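Local structure of multiple antibiotic resistance protein MARR (Escherichia coli, 1JGS) at residues A[24-29]-A[107-112]; A[34-39]-A[73-78]; A[42-47]-A[101-106]; A[81-84]-A[90-93]. The protein represses transcription of the marRAB operon, which is involved in activating antibiotic resistance and oxidative stress genes, by binding the marO operator. All coordinates share one frame; numbering follows the deposited sequence.

Contact 1: A[24-29]-A[107-112]; sequences NEYLSP and QLVGQD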
loop_
_atom_site.group_PDB
_atom_site.type_symbol
_atom_site.label_atom_id
_atom_site.label_comp_id
_atom_site.label_asym_id
_atom_site.label_seq_id
_atom_site.Cartn_x
_atom_site.Cartn_y
_atom_site.Cartn_z
ATOM N N ASN A 24 6.596 -6.164 8.476
ATOM C CA ASN A 24 6.385 -5.801 9.873
ATOM C C ASN A 24 7.003 -6.866 10.785
ATOM O O ASN A 24 7.659 -6.538 11.779
ATOM C CB ASN A 24 4.889 -5.672 10.208
ATOM C CG ASN A 24 4.274 -4.381 9.685
ATOM O OD1 ASN A 24 3.743 -4.337 8.573
ATOM N ND2 ASN A 24 4.350 -3.319 10.488
ATOM N N GLU A 25 6.792 -8.139 10.444
ATOM C CA GLU A 25 7.325 -9.245 11.246
ATOM C C GLU A 25 8.849 -9.268 11.317
ATOM O O GLU A 25 9.419 -9.631 12.342
ATOM C CB GLU A 25 6.812 -10.593 10.722
ATOM C CG GLU A 25 5.407 -10.942 11.202
ATOM C CD GLU A 25 4.933 -12.316 10.731
ATOM O OE1 GLU A 25 5.674 -13.305 10.934
ATOM O OE2 GLU A 25 3.817 -12.405 10.169
ATOM N N TYR A 26 9.506 -8.871 10.234
ATOM C CA TYR A 26 10.967 -8.850 10.195
ATOM C C TYR A 26 11.557 -7.664 10.950
ATOM O O TYR A 26 12.680 -7.745 11.443
ATOM C CB TYR A 26 11.463 -8.788 8.754
ATOM C CG TYR A 26 10.996 -9.918 7.876
ATOM C CD1 TYR A 26 10.693 -9.689 6.534
ATOM C CD2 TYR A 26 10.880 -11.216 8.371
ATOM C CE1 TYR A 26 10.286 -10.720 5.702
ATOM C CE2 TYR A 26 10.475 -12.262 7.548
ATOM C CZ TYR A 26 10.180 -12.004 6.212
ATOM O OH TYR A 26 9.784 -13.024 5.378
ATOM N N LEU A 27 10.811 -6.562 11.026
ATOM C CA LEU A 27 11.291 -5.356 11.714
ATOM C C LEU A 27 10.833 -5.270 13.171
ATOM O O LEU A 27 11.253 -4.379 13.912
ATOM C CB LEU A 27 10.823 -4.099 10.971
ATOM C CG LEU A 27 11.176 -4.007 9.488
ATOM C CD1 LEU A 27 10.805 -2.629 8.972
ATOM C CD2 LEU A 27 12.658 -4.254 9.293
ATOM N N SER A 28 9.973 -6.207 13.559
ATOM C CA SER A 28 9.422 -6.279 14.903
ATOM C C SER A 28 10.467 -6.232 16.015
ATOM O O SER A 28 10.247 -5.595 17.044
ATOM C CB SER A 28 8.577 -7.549 15.041
ATOM O OG SER A 28 7.948 -7.619 16.306
ATOM N N PRO A 29 11.607 -6.919 15.844
ATOM C CA PRO A 29 12.639 -6.900 16.893
ATOM C C PRO A 29 13.556 -5.669 16.844
ATOM O O PRO A 29 14.302 -5.402 17.797
ATOM C CB PRO A 29 13.443 -8.185 16.633
ATOM C CG PRO A 29 12.553 -9.016 15.748
ATOM C CD PRO A 29 11.879 -7.994 14.875
ATOM N N GLN A 107 18.772 -4.773 3.230
ATOM C CA GLN A 107 19.450 -6.025 2.942
ATOM C C GLN A 107 18.821 -7.202 3.666
ATOM O O GLN A 107 18.558 -8.233 3.052
ATOM C CB GLN A 107 20.931 -5.929 3.312
ATOM C CG GLN A 107 21.689 -4.885 2.517
ATOM C CD GLN A 107 23.179 -4.944 2.759
ATOM O OE1 GLN A 107 23.632 -4.937 3.902
ATOM N NE2 GLN A 107 23.954 -4.994 1.680
ATOM N N LEU A 108 18.576 -7.052 4.965
ATOM C CA LEU A 108 17.988 -8.132 5.758
ATOM C C LEU A 108 16.581 -8.511 5.292
ATOM O O LEU A 108 16.324 -9.661 4.942
ATOM C CB LEU A 108 17.955 -7.746 7.241
ATOM C CG LEU A 108 19.263 -7.182 7.810
ATOM C CD1 LEU A 108 19.160 -7.100 9.340
ATOM C CD2 LEU A 108 20.445 -8.054 7.387
ATOM N N VAL A 109 15.669 -7.549 5.292
ATOM C CA VAL A 109 14.307 -7.827 4.865
ATOM C C VAL A 109 14.293 -8.390 3.448
ATOM O O VAL A 109 13.540 -9.317 3.145
ATOM C CB VAL A 109 13.438 -6.556 4.931
ATOM C CG1 VAL A 109 12.095 -6.800 4.252
ATOM C CG2 VAL A 109 13.237 -6.154 6.389
ATOM N N GLY A 110 15.134 -7.832 2.583
ATOM C CA GLY A 110 15.199 -8.303 1.213
ATOM C C GLY A 110 15.653 -9.749 1.130
ATOM O O GLY A 110 15.342 -10.445 0.166
ATOM N N GLN A 111 16.383 -10.201 2.145
ATOM C CA GLN A 111 16.890 -11.574 2.192
ATOM C C GLN A 111 15.905 -12.561 2.818
ATOM O O GLN A 111 16.002 -13.764 2.583
ATOM C CB GLN A 111 18.211 -11.620 2.964
ATOM C CG GLN A 111 19.358 -10.901 2.276
ATOM C CD GLN A 111 20.578 -10.739 3.171
ATOM O OE1 GLN A 111 21.600 -10.193 2.753
ATOM N NE2 GLN A 111 20.472 -11.208 4.411
ATOM N N ASP A 112 14.969 -12.054 3.618
ATOM C CA ASP A 112 13.973 -12.906 4.266
ATOM C C ASP A 112 12.710 -13.024 3.430
ATOM O O ASP A 112 12.070 -14.076 3.406
ATOM C CB ASP A 112 13.599 -12.355 5.644
ATOM C CG ASP A 112 14.724 -12.471 6.647
ATOM O OD1 ASP A 112 14.493 -12.129 7.825
ATOM O OD2 ASP A 112 15.833 -12.902 6.265
#
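The ring of Tyr26 receives Asp112 on one face and Val109 at its edge. Asp112 CB stands over that face, 3.6 Å from the ring centroid and 16° off the normal, a CH-pi contact displaced toward the hydroxyl end, since the atom nearest to CB is CZ, at 3.5 Å. The two side chains run past each other in opposite directions, and the carboxylate, nearly upright on the ring at 81°, brings OD1 over the CD2 side, 3.8 Å from Tyr26 CD2. Val109 meets the rim close to the ring plane, with its CG1 3.9 Å from Tyr26 CD1. In this valine CG1, opposite the backbone N (chi1 170°), meets the ring edge, while CG2 packs chiefly on Leu27, 3.5 Å from its CD2, and also nears Tyr26 CB. Leu27 reaches it only with the end of its side chain, crossing Val109 at about a right angle, and is also in touch with Phe37 of helix 34-46. Farther along helix 96-118, Leu113 and Glu116 touch Tyr26 as well. Tyr26 is partly exposed here, Leu27 and Val109 buried. In MarR proteins the N- and C-terminal helices form the dimerisation region; this contact joins helix 8-27 to helix 96-118, which links that region to the winged helix-turn-helix.

Contact 2: A[34-39]-A[73-78]; sequences AAQFKV and VCKGWV. With SAL (2-hydroxybenzoic acid), chain C.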
loop_
_atom_site.group_PDB
_atom_site.type_symbol
_atom_site.label_atom_id
_atom_site.label_comp_id
_atom_site.label_asym_id
_atom_site.label_seq_id
_atom_site.Cartn_x
_atom_site.Cartn_y
_atom_site.Cartn_z
ATOM N N ALA A 34 7.852 -0.196 10.104
ATOM C CA ALA A 34 7.721 -0.405 8.668
ATOM C C ALA A 34 7.562 0.937 7.969
ATOM O O ALA A 34 8.222 1.206 6.967
ATOM C CB ALA A 34 6.506 -1.296 8.380
ATOM N N ALA A 35 6.688 1.784 8.506
ATOM C CA ALA A 35 6.466 3.097 7.918
ATOM C C ALA A 35 7.744 3.933 7.902
ATOM O O ALA A 35 8.030 4.594 6.903
ATOM C CB ALA A 35 5.352 3.834 8.660
ATOM N N GLN A 36 8.504 3.913 9.001
ATOM C CA GLN A 36 9.766 4.666 9.056
ATOM C C GLN A 36 10.711 4.123 7.987
ATOM O O GLN A 36 11.385 4.890 7.294
ATOM C CB GLN A 36 10.431 4.543 10.437
ATOM C CG GLN A 36 9.774 5.361 11.552
ATOM C CD GLN A 36 10.331 5.039 12.940
ATOM O OE1 GLN A 36 11.413 4.469 13.080
ATOM N NE2 GLN A 36 9.596 5.419 13.966
ATOM N N PHE A 37 10.749 2.800 7.846
ATOM C CA PHE A 37 11.622 2.172 6.848
ATOM C C PHE A 37 11.246 2.622 5.429
ATOM O O PHE A 37 12.115 2.985 4.631
ATOM C CB PHE A 37 11.539 0.650 6.955
ATOM C CG PHE A 37 12.416 -0.073 5.980
ATOM C CD1 PHE A 37 13.753 0.291 5.822
ATOM C CD2 PHE A 37 11.915 -1.128 5.227
ATOM C CE1 PHE A 37 14.584 -0.382 4.929
ATOM C CE2 PHE A 37 12.738 -1.812 4.329
ATOM C CZ PHE A 37 14.079 -1.434 4.180
ATOM N N LYS A 38 9.951 2.621 5.129
ATOM C CA LYS A 38 9.461 3.048 3.819
ATOM C C LYS A 38 9.860 4.510 3.561
ATOM O O LYS A 38 10.360 4.847 2.483
ATOM C CB LYS A 38 7.935 2.911 3.760
ATOM C CG LYS A 38 7.420 1.488 3.929
ATOM C CD LYS A 38 5.894 1.461 4.012
ATOM C CE LYS A 38 5.349 0.038 4.108
ATOM N NZ LYS A 38 5.599 -0.752 2.868
ATOM N N VAL A 39 9.638 5.380 4.541
ATOM C CA VAL A 39 10.016 6.779 4.367
ATOM C C VAL A 39 11.512 6.912 4.086
ATOM O O VAL A 39 11.912 7.772 3.303
ATOM C CB VAL A 39 9.658 7.625 5.606
ATOM C CG1 VAL A 39 10.343 8.984 5.542
ATOM C CG2 VAL A 39 8.140 7.808 5.676
ATOM N N VAL A 73 14.294 12.676 12.485
ATOM C CA VAL A 73 15.403 13.584 12.783
ATOM C C VAL A 73 15.877 13.284 14.202
ATOM O O VAL A 73 17.077 13.223 14.443
ATOM C CB VAL A 73 14.970 15.061 12.676
ATOM C CG1 VAL A 73 16.078 15.981 13.155
ATOM C CG2 VAL A 73 14.604 15.371 11.222
ATOM N N CYS A 74 14.938 13.065 15.132
ATOM C CA CYS A 74 15.292 12.736 16.522
ATOM C C CYS A 74 16.140 11.471 16.575
ATOM O O CYS A 74 16.986 11.311 17.459
ATOM C CB CYS A 74 14.048 12.500 17.382
ATOM S SG CYS A 74 13.234 13.968 18.000
ATOM N N LYS A 75 15.899 10.553 15.653
ATOM C CA LYS A 75 16.675 9.324 15.639
ATOM C C LYS A 75 18.003 9.545 14.910
ATOM O O LYS A 75 18.855 8.649 14.863
ATOM C CB LYS A 75 15.878 8.205 14.969
ATOM C CG LYS A 75 14.740 7.667 15.817
ATOM C CD LYS A 75 14.008 6.547 15.075
ATOM C CE LYS A 75 13.087 5.756 15.992
ATOM N NZ LYS A 75 12.793 4.417 15.433
ATOM N N GLY A 76 18.173 10.744 14.353
ATOM C CA GLY A 76 19.401 11.063 13.639
ATOM C C GLY A 76 19.501 10.391 12.274
ATOM O O GLY A 76 20.594 10.246 11.722
ATOM N N TRP A 77 18.365 9.982 11.712
ATOM C CA TRP A 77 18.387 9.317 10.423
ATOM C C TRP A 77 18.101 10.235 9.250
ATOM O O TRP A 77 18.426 9.905 8.116
ATOM C CB TRP A 77 17.383 8.163 10.404
ATOM C CG TRP A 77 17.661 7.080 11.394
ATOM C CD1 TRP A 77 18.832 6.857 12.054
ATOM C CD2 TRP A 77 16.744 6.079 11.849
ATOM N NE1 TRP A 77 18.703 5.781 12.900
ATOM C CE2 TRP A 77 17.430 5.284 12.795
ATOM C CE3 TRP A 77 15.410 5.778 11.552
ATOM C CZ2 TRP A 77 16.828 4.206 13.450
ATOM C CZ3 TRP A 77 14.805 4.700 12.204
ATOM C CH2 TRP A 77 15.518 3.927 13.144
ATOM N N VAL A 78 17.504 11.392 9.517
ATOM C CA VAL A 78 17.151 12.330 8.460
ATOM C C VAL A 78 17.537 13.753 8.834
ATOM O O VAL A 78 17.580 14.096 10.014
ATOM C CB VAL A 78 15.624 12.267 8.192
ATOM C CG1 VAL A 78 15.191 13.387 7.272
ATOM C CG2 VAL A 78 15.255 10.908 7.596
HETATM C "C1'" SAL C . 6.265 7.362 13.401
HETATM O "O1'" SAL C . 7.287 6.667 13.882
HETATM O "O2'" SAL C . 6.162 8.606 13.604
HETATM C C1 SAL C . 5.277 6.580 12.627
HETATM C C2 SAL C . 4.104 7.238 12.041
HETATM C C3 SAL C . 3.142 6.494 11.291
HETATM C C4 SAL C . 3.294 5.110 11.100
HETATM C C5 SAL C . 4.564 4.390 11.736
HETATM C C6 SAL C . 5.468 5.170 12.451
HETATM O O2 SAL C . 3.863 8.587 12.174
#
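Two hydrogen bonds use the opposite ends of one amide, that of Gln36. Its oxygen accepts from the ammonium group of Lys75, with NZ 2.7 Å from OE1; the donor lies in the carbonyl plane, on a lone pair, at a C=O...N angle of 123°. Its nitrogen donates to the bound salicylate, where NE2 stands 2.6 Å from the carboxylate atom O1' with a nearly straight N-H...O angle of 169°. Held at both ends, the amide has its rotation fixed, and the lysine charge would be expected to polarise it and favour donation to the anion. Both long chains are extended beyond CG, and they cross at about a right angle. Lys75 NZ has a second acceptor in the backbone oxygen of Asp31.

These residues belong to the MarR DNA-binding domain, a winged helix-turn-helix: helix 62-74 ends in a Schellman motif, with Gly76 at positive phi, before the chain enters the first strand of the wing.

Packing adds Trp77, whose CZ3 comes 3.5 Å from Gln36 OE1, the indole and amide planes being 66° apart, while Lys75 CB sits 3.8 Å above the indole of Trp77, over its centre. On the ligand side, Ala35 CB lies 3.2 Å from C5 of the salicylate ring, in a pocket that Thr33, Ala64 and Met68 also line.

Contact 3: A[42-47]-A[101-106]; sequences SIRCAA and ICEQCH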
loop_
_atom_site.group_PDB
_atom_site.type_symbol
_atom_site.label_atom_id
_atom_site.label_comp_id
_atom_site.label_asym_id
_atom_site.label_seq_id
_atom_site.Cartn_x
_atom_site.Cartn_y
_atom_site.Cartn_z
ATOM N N SER A 42 12.328 5.739 0.457
ATOM C CA SER A 42 11.821 6.721 -0.502
ATOM C C SER A 42 12.676 7.978 -0.600
ATOM O O SER A 42 12.844 8.529 -1.677
ATOM C CB SER A 42 10.393 7.131 -0.138
ATOM O OG SER A 42 9.523 6.013 -0.160
ATOM N N ILE A 43 13.193 8.448 0.531
ATOM C CA ILE A 43 14.016 9.648 0.536
ATOM C C ILE A 43 15.348 9.290 -0.114
ATOM O O ILE A 43 15.901 10.063 -0.893
ATOM C CB ILE A 43 14.261 10.141 1.976
ATOM C CG1 ILE A 43 12.947 10.641 2.583
ATOM C CG2 ILE A 43 15.312 11.244 1.988
ATOM C CD1 ILE A 43 13.093 11.250 3.977
ATOM N N ARG A 44 15.844 8.102 0.218
ATOM C CA ARG A 44 17.094 7.615 -0.325
ATOM C C ARG A 44 17.112 7.703 -1.857
ATOM O O ARG A 44 17.896 8.471 -2.442
ATOM C CB ARG A 44 17.317 6.164 0.115
ATOM C CG ARG A 44 18.523 5.495 -0.531
ATOM C CD ARG A 44 18.750 4.100 0.010
ATOM N NE ARG A 44 19.655 3.366 -0.861
ATOM C CZ ARG A 44 19.943 2.076 -0.736
ATOM N NH1 ARG A 44 19.403 1.351 0.238
ATOM N NH2 ARG A 44 20.757 1.500 -1.609
ATOM N N CYS A 45 16.241 6.912 -2.486
ATOM C CA CYS A 45 16.111 6.838 -3.942
ATOM C C CYS A 45 16.157 8.185 -4.615
ATOM O O CYS A 45 16.812 8.364 -5.647
ATOM C CB CYS A 45 14.800 6.160 -4.316
ATOM S SG CYS A 45 14.686 4.481 -3.746
ATOM N N ALA A 46 15.442 9.129 -4.026
ATOM C CA ALA A 46 15.371 10.471 -4.554
ATOM C C ALA A 46 16.579 11.341 -4.177
ATOM O O ALA A 46 16.706 12.466 -4.682
ATOM C CB ALA A 46 14.094 11.116 -4.073
ATOM N N ALA A 47 17.457 10.829 -3.304
ATOM C CA ALA A 47 18.640 11.570 -2.849
ATOM C C ALA A 47 18.224 12.720 -1.937
ATOM O O ALA A 47 18.628 12.794 -0.772
ATOM C CB ALA A 47 19.415 12.126 -4.037
ATOM N N ILE A 101 21.414 2.671 8.419
ATOM C CA ILE A 101 20.246 1.988 8.950
ATOM C C ILE A 101 19.377 1.467 7.783
ATOM O O ILE A 101 18.965 0.302 7.762
ATOM C CB ILE A 101 19.388 2.949 9.806
ATOM C CG1 ILE A 101 20.182 3.433 11.024
ATOM C CG2 ILE A 101 18.099 2.264 10.216
ATOM C CD1 ILE A 101 20.616 2.336 11.956
ATOM N N CYS A 102 19.103 2.340 6.817
ATOM C CA CYS A 102 18.276 1.978 5.670
ATOM C C CYS A 102 18.864 0.849 4.841
ATOM O O CYS A 102 18.124 0.116 4.178
ATOM C CB CYS A 102 18.045 3.190 4.768
ATOM S SG CYS A 102 17.209 2.791 3.212
ATOM N N GLU A 103 20.188 0.709 4.874
ATOM C CA GLU A 103 20.850 -0.348 4.117
ATOM C C GLU A 103 20.892 -1.641 4.932
ATOM O O GLU A 103 20.734 -2.729 4.383
ATOM C CB GLU A 103 22.265 0.078 3.720
ATOM C CG GLU A 103 22.915 -0.837 2.687
ATOM C CD GLU A 103 22.064 -0.998 1.437
ATOM O OE1 GLU A 103 21.737 0.025 0.803
ATOM O OE2 GLU A 103 21.723 -2.148 1.084
ATOM N N GLN A 104 21.104 -1.536 6.239
ATOM C CA GLN A 104 21.116 -2.734 7.069
ATOM C C GLN A 104 19.756 -3.406 6.925
ATOM O O GLN A 104 19.668 -4.621 6.736
ATOM C CB GLN A 104 21.321 -2.394 8.542
ATOM C CG GLN A 104 22.741 -2.117 8.978
ATOM C CD GLN A 104 22.783 -1.549 10.395
ATOM O OE1 GLN A 104 22.161 -2.094 11.318
ATOM N NE2 GLN A 104 23.510 -0.450 10.571
ATOM N N CYS A 105 18.700 -2.600 7.024
ATOM C CA CYS A 105 17.331 -3.087 6.922
ATOM C C CYS A 105 16.986 -3.606 5.537
ATOM O O CYS A 105 16.458 -4.712 5.397
ATOM C CB CYS A 105 16.336 -1.978 7.274
ATOM S SG CYS A 105 16.270 -1.473 9.003
ATOM N N HIS A 106 17.266 -2.798 4.518
ATOM C CA HIS A 106 16.962 -3.169 3.138
ATOM C C HIS A 106 17.560 -4.518 2.754
ATOM O O HIS A 106 16.928 -5.315 2.053
ATOM C CB HIS A 106 17.465 -2.085 2.187
ATOM C CG HIS A 106 17.001 -2.257 0.775
ATOM N ND1 HIS A 106 17.499 -3.234 -0.061
ATOM C CD2 HIS A 106 16.079 -1.579 0.052
ATOM C CE1 HIS A 106 16.906 -3.148 -1.237
ATOM N NE2 HIS A 106 16.039 -2.152 -1.194
#
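A salt bridge between two crossing helices, set toward the exposed side of their interface, links Arg44 of helix 34-46 to Glu103 of helix 96-118. The short segments pass with their axes 11.6 Å apart at -111°, a separation that a long side chain has to span. Arg44 does so with CG opposite its backbone N (chi1 173°) and a chain extended as far as NE, which carries the guanidinium out to the other helix. There NH1 lies 2.7 Å from Glu103 OE1, and NH2 is 3.0 Å from the same OE1; one carboxylate oxygen thus lies close to both terminal nitrogens, tilted well out of the guanidinium plane, an ion pair rather than an in-plane fork. The planes of the two groups are 72° apart. Glu103 is bent at its second torsion, which turns its end toward the arginine. Here the pair joins helix 34-46 of the winged helix-turn-helix domain to the long helix that follows the wing, and Leu94 of the wing also touches Arg44. Next to the ion pair, on the buried side, Cys102 points to helix 34-46; its SG lies near the plane of the guanidinium, at its edge, and packs 3.8 Å from Arg44 CD. Leu40 and Cys41 also touch Cys102.

Contact 4: A[81-84]-A[90-93]; sequences LPNP and VLVK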
loop_
_atom_site.group_PDB
_atom_site.type_symbol
_atom_site.label_atom_id
_atom_site.label_comp_id
_atom_site.label_asym_id
_atom_site.label_seq_id
_atom_site.Cartn_x
_atom_site.Cartn_y
_atom_site.Cartn_z
ATOM N N LEU A 81 17.562 20.394 4.667
ATOM C CA LEU A 81 18.423 21.414 4.089
ATOM C C LEU A 81 17.559 22.344 3.248
ATOM O O LEU A 81 16.444 21.992 2.864
ATOM C CB LEU A 81 19.516 20.795 3.220
ATOM C CG LEU A 81 19.045 20.029 1.987
ATOM C CD1 LEU A 81 20.071 20.178 0.874
ATOM C CD2 LEU A 81 18.830 18.559 2.347
ATOM N N PRO A 82 18.061 23.557 2.965
ATOM C CA PRO A 82 17.296 24.516 2.164
ATOM C C PRO A 82 17.125 24.001 0.744
ATOM O O PRO A 82 18.032 23.371 0.195
ATOM C CB PRO A 82 18.152 25.781 2.225
ATOM C CG PRO A 82 18.888 25.638 3.544
ATOM C CD PRO A 82 19.280 24.181 3.510
ATOM N N ASN A 83 15.956 24.246 0.161
ATOM C CA ASN A 83 15.686 23.809 -1.204
ATOM C C ASN A 83 16.233 24.881 -2.141
ATOM O O ASN A 83 15.810 26.032 -2.090
ATOM C CB ASN A 83 14.178 23.640 -1.432
ATOM C CG ASN A 83 13.856 23.061 -2.804
ATOM O OD1 ASN A 83 14.427 23.476 -3.807
ATOM N ND2 ASN A 83 12.935 22.108 -2.853
ATOM N N PRO A 84 17.201 24.517 -2.996
ATOM C CA PRO A 84 17.803 25.460 -3.944
ATOM C C PRO A 84 16.802 26.026 -4.947
ATOM O O PRO A 84 16.688 27.240 -5.102
ATOM C CB PRO A 84 18.887 24.622 -4.615
ATOM C CG PRO A 84 19.291 23.679 -3.525
ATOM C CD PRO A 84 17.946 23.248 -2.991
ATOM N N VAL A 90 12.215 23.453 2.074
ATOM C CA VAL A 90 13.376 22.649 2.410
ATOM C C VAL A 90 13.299 21.293 1.757
ATOM O O VAL A 90 12.272 20.913 1.187
ATOM C CB VAL A 90 13.505 22.418 3.935
ATOM C CG1 VAL A 90 13.661 23.740 4.640
ATOM C CG2 VAL A 90 12.300 21.655 4.463
ATOM N N LEU A 91 14.403 20.567 1.844
ATOM C CA LEU A 91 14.486 19.234 1.287
ATOM C C LEU A 91 14.874 18.396 2.483
ATOM O O LEU A 91 15.367 18.916 3.487
ATOM C CB LEU A 91 15.598 19.132 0.221
ATOM C CG LEU A 91 15.522 19.902 -1.112
ATOM C CD1 LEU A 91 16.910 19.976 -1.711
ATOM C CD2 LEU A 91 14.563 19.229 -2.100
ATOM N N VAL A 92 14.638 17.101 2.388
ATOM C CA VAL A 92 15.031 16.227 3.460
ATOM C C VAL A 92 15.846 15.155 2.788
ATOM O O VAL A 92 15.517 14.716 1.683
ATOM C CB VAL A 92 13.820 15.594 4.184
ATOM C CG1 VAL A 92 12.992 16.696 4.895
ATOM C CG2 VAL A 92 12.966 14.824 3.192
ATOM N N LYS A 93 16.936 14.769 3.434
ATOM C CA LYS A 93 17.793 13.722 2.910
ATOM C C LYS A 93 18.218 12.912 4.113
ATOM O O LYS A 93 18.059 13.351 5.261
ATOM C CB LYS A 93 19.014 14.333 2.223
ATOM C CG LYS A 93 19.998 15.000 3.169
ATOM C CD LYS A 93 21.047 15.767 2.393
ATOM C CE LYS A 93 22.436 15.431 2.876
ATOM N NZ LYS A 93 22.745 13.979 2.702
#
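Leu81 holds CG between its backbone N and carbonyl carbon (chi1 63°), and Leu91 places CG opposite its own carbonyl carbon (chi1 -66°); from these positions the two leucines meet obliquely on one face of the sheet, with Leu81 CD2 3.9 Å from Leu91 CB. The same CD2 reaches along the neighbouring strand to Lys93, 3.6 Å from CD, and the two chains cross at about a right angle. The end of Leu91 is received by the loop after Pro82: Pro84 CD packs 3.7 Å from Leu91 CD1, and Asn83 ND2 lies 3.4 Å from Leu91 CD2. This is the beta hairpin of strands 78-82 and 90-94, the wing of the winged helix-turn-helix. Its backbones are joined here by an antiparallel hydrogen-bonded pair, in which Leu81 N donates to Leu91 O (2.9 Å) and Leu91 N returns a bond to Leu81 O (2.7 Å), both nearly straight. Pro82 and Val90 form the next, non-hydrogen-bonded pair, a position where no N-H is directed at the partner strand, so proline fits without losing a bond across the pair. Val90 turns away from the opposite strand, although its CB still touches Leu81 O at 3.2 Å, and its side chain contributes to a salicylate pocket that includes Arg80.

In the fold
From the N terminus, helix 8-27 opens the widest loop, which contact 1 closes far along helix 96-118; the other three contacts begin within it. Helix 34-46 starts two of them. Contact 2 ties its beginning to the turn that follows helix 62-74, and contact 3 ties its end to helix 96-118, so the two loops cross; Phe37 of the first packs on Cys105 of the second. Contact 4, the short hairpin of the wing, follows contact 2 in series and nests inside contact 3, meeting it where Ile43 packs on Val92 and Lys93. Helix 96-118 thus serves contacts 1 and 3, joining the N-terminal helix to the DNA-binding domain, while contacts 1 and 4 lie about 30 Å apart, centre to centre.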